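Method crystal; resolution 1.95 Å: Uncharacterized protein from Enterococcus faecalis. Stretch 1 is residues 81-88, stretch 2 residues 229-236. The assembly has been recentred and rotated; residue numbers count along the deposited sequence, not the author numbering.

Stretch 1, residues 81-88: KKGNQHWF
Stretch 2, residues 229-236: GKAAIFYN

Stretch 2, without regular helix or strand, passes a hairpin tip in stretch 1, where strands 81-82 and 85-88 are joined by a type II' turn from Lys 82 to Gln 85, closed by Gln 85 N to Lys 82 O (2.8 Å) and Lys 82 N to Gln 85 O (2.9 Å). Lys 230 (chi1 m) starts toward the hairpin before its end leads away. Ala 231 (phi/psi -48/149) accepts a hydrogen bond at its O from Gln 85 NE2 (2.8 Å, 152°). Trp 87 NE1 donates to Gln 85 OE1 (3.0 Å, 170°), consistent with the mt side chain of Gln 85 placing NE2 beside Ala 231 O. Ala 232 (-57/136) has its O 3.3 Å from Asn 84 CB, buried without a polar partner. At Ile 233 the backbone turns to -75/-42; Ile 233 O accepts a hydrogen bond from Asn 84 N (2.6 Å, 163°) and a CA-H...O contact from Gly 83 CA (3.0 Å). Asn 84 adopts -91/16, chi1 -148°. Gly 83 is at 58/-129, a positive phi favouring glycine; an ideal CB would clash, 1.8 Å from Ile 233 O. Ile 233 CD1 (chi1 t, chi2 124°) reaches the Trp 87 ring edge, 4.4 Å from Trp 87 CZ2. Register runs in opposite order: Asn 84 CA to Ile 233 CA 5.1 Å, Gly 83 CA to Phe 234 CA 4.7 Å. Phe 234 returns to -82/149, its CA-to-CB bond pointing away. Tyr 235 (chi1 t) places CD1 3.9 Å from Asn 84 OD1.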

# COMPACT_ATOMS: atom_id res chain seq x y z
N LYS A 81 0.14 3.25 -2.42
CA LYS A 81 1.44 3.86 -2.69
C LYS A 81 2.39 2.71 -2.56
O LYS A 81 2.25 1.93 -1.65
CB LYS A 81 1.69 4.91 -1.60
CG LYS A 81 3.09 5.44 -1.44
CD LYS A 81 2.99 6.72 -0.56
CE LYS A 81 4.27 6.99 0.18
NZ LYS A 81 4.11 8.12 1.16
N LYS A 82 3.37 2.61 -3.45
CA LYS A 82 4.35 1.54 -3.37
C LYS A 82 5.65 2.10 -3.86
O LYS A 82 5.79 2.40 -5.05
CB LYS A 82 3.97 0.34 -4.25
CG LYS A 82 4.73 -0.98 -3.92
CD LYS A 82 4.03 -1.61 -2.71
CE LYS A 82 4.55 -2.96 -2.36
NZ LYS A 82 3.89 -3.31 -1.07
N GLY A 83 6.63 2.23 -2.96
CA GLY A 83 7.92 2.77 -3.36
C GLY A 83 7.70 4.15 -3.95
O GLY A 83 7.06 5.01 -3.31
N ASN A 84 8.25 4.38 -5.13
CA ASN A 84 8.08 5.64 -5.83
C ASN A 84 6.87 5.70 -6.78
O ASN A 84 6.79 6.60 -7.62
CB ASN A 84 9.35 6.01 -6.58
CG ASN A 84 9.55 7.50 -6.65
OD1 ASN A 84 9.43 8.20 -5.62
ND2 ASN A 84 9.82 8.00 -7.85
N GLN A 85 5.94 4.75 -6.65
CA GLN A 85 4.74 4.67 -7.53
C GLN A 85 3.48 4.92 -6.73
O GLN A 85 3.43 4.70 -5.51
CB GLN A 85 4.66 3.29 -8.19
CG GLN A 85 5.75 3.05 -9.22
CD GLN A 85 5.80 1.62 -9.72
OE1 GLN A 85 4.94 0.80 -9.40
NE2 GLN A 85 6.83 1.31 -10.53
N HIS A 86 2.46 5.43 -7.41
CA HIS A 86 1.15 5.58 -6.80
C HIS A 86 0.19 4.85 -7.75
O HIS A 86 0.25 5.02 -9.00
CB HIS A 86 0.78 7.08 -6.62
CG HIS A 86 -0.42 7.30 -5.75
ND1 HIS A 86 -1.70 7.38 -6.25
CD2 HIS A 86 -0.54 7.43 -4.40
CE1 HIS A 86 -2.56 7.56 -5.26
NE2 HIS A 86 -1.87 7.60 -4.12
N TRP A 87 -0.63 3.98 -7.17
CA TRP A 87 -1.46 3.07 -7.94
C TRP A 87 -2.94 3.46 -7.76
O TRP A 87 -3.39 3.71 -6.65
CB TRP A 87 -1.27 1.62 -7.41
CG TRP A 87 0.15 1.02 -7.49
CD1 TRP A 87 1.24 1.50 -8.18
CD2 TRP A 87 0.55 -0.24 -6.94
NE1 TRP A 87 2.32 0.62 -8.04
CE2 TRP A 87 1.91 -0.45 -7.28
CE3 TRP A 87 -0.13 -1.22 -6.17
CZ2 TRP A 87 2.61 -1.60 -6.89
CZ3 TRP A 87 0.59 -2.38 -5.77
CH2 TRP A 87 1.95 -2.55 -6.13
N PHE A 88 -3.70 3.44 -8.86
CA PHE A 88 -5.14 3.72 -8.86
C PHE A 88 -5.76 2.42 -9.34
O PHE A 88 -5.47 1.96 -10.45
CB PHE A 88 -5.42 4.88 -9.79
CG PHE A 88 -6.87 5.28 -9.91
CD1 PHE A 88 -7.32 6.45 -9.29
CD2 PHE A 88 -7.77 4.55 -10.71
CE1 PHE A 88 -8.65 6.88 -9.45
CE2 PHE A 88 -9.11 4.95 -10.87
CZ PHE A 88 -9.56 6.12 -10.23
N GLY A 229 7.30 2.47 -20.33
CA GLY A 229 8.08 2.51 -19.10
C GLY A 229 7.33 3.06 -17.88
O GLY A 229 6.74 4.13 -17.93
N LYS A 230 7.36 2.32 -16.78
CA LYS A 230 6.81 2.84 -15.52
C LYS A 230 7.86 3.67 -14.75
O LYS A 230 9.06 3.52 -14.98
CB LYS A 230 6.36 1.67 -14.64
CG LYS A 230 5.14 0.92 -15.20
CD LYS A 230 4.68 -0.18 -14.25
CE LYS A 230 3.40 -0.84 -14.73
NZ LYS A 230 3.62 -1.75 -15.90
N ALA A 231 7.41 4.53 -13.86
CA ALA A 231 8.28 5.13 -12.83
C ALA A 231 9.12 4.03 -12.13
O ALA A 231 8.66 2.89 -11.98
CB ALA A 231 7.45 5.88 -11.79
N ALA A 232 10.33 4.39 -11.68
CA ALA A 232 11.15 3.47 -10.88
C ALA A 232 10.35 3.07 -9.65
O ALA A 232 9.68 3.90 -9.04
CB ALA A 232 12.43 4.12 -10.49
N ILE A 233 10.36 1.79 -9.31
CA ILE A 233 9.55 1.38 -8.18
C ILE A 233 10.17 1.80 -6.83
O ILE A 233 9.45 2.25 -5.93
CB ILE A 233 9.15 -0.13 -8.20
CG1 ILE A 233 8.28 -0.41 -6.96
CG2 ILE A 233 10.37 -1.03 -8.23
CD1 ILE A 233 6.93 -1.00 -7.20
N PHE A 234 11.48 1.64 -6.68
CA PHE A 234 12.10 1.81 -5.38
C PHE A 234 12.34 3.28 -5.13
O PHE A 234 12.57 4.06 -6.08
CB PHE A 234 13.42 1.03 -5.28
CG PHE A 234 13.26 -0.47 -5.34
CD1 PHE A 234 12.22 -1.11 -4.66
CD2 PHE A 234 14.15 -1.24 -6.07
CE1 PHE A 234 12.07 -2.52 -4.72
CE2 PHE A 234 14.01 -2.66 -6.12
CZ PHE A 234 12.97 -3.29 -5.44
N TYR A 235 12.29 3.67 -3.86
CA TYR A 235 12.76 5.01 -3.48
C TYR A 235 13.97 4.85 -2.56
O TYR A 235 13.96 4.02 -1.65
CB TYR A 235 11.67 5.82 -2.77
CG TYR A 235 12.18 7.12 -2.15
CD1 TYR A 235 12.20 8.32 -2.88
CD2 TYR A 235 12.68 7.14 -0.84
CE1 TYR A 235 12.67 9.52 -2.31
CE2 TYR A 235 13.16 8.33 -0.26
CZ TYR A 235 13.15 9.50 -0.99
OH TYR A 235 13.62 10.65 -0.38
N ASN A 236 14.97 5.69 -2.81
CA ASN A 236 16.18 5.75 -2.01
C ASN A 236 16.57 7.22 -1.73
O ASN A 236 16.21 8.13 -2.50
CB ASN A 236 17.32 5.00 -2.75
CG ASN A 236 18.63 5.05 -2.00
OD1 ASN A 236 18.75 4.47 -0.91
ND2 ASN A 236 19.63 5.74 -2.58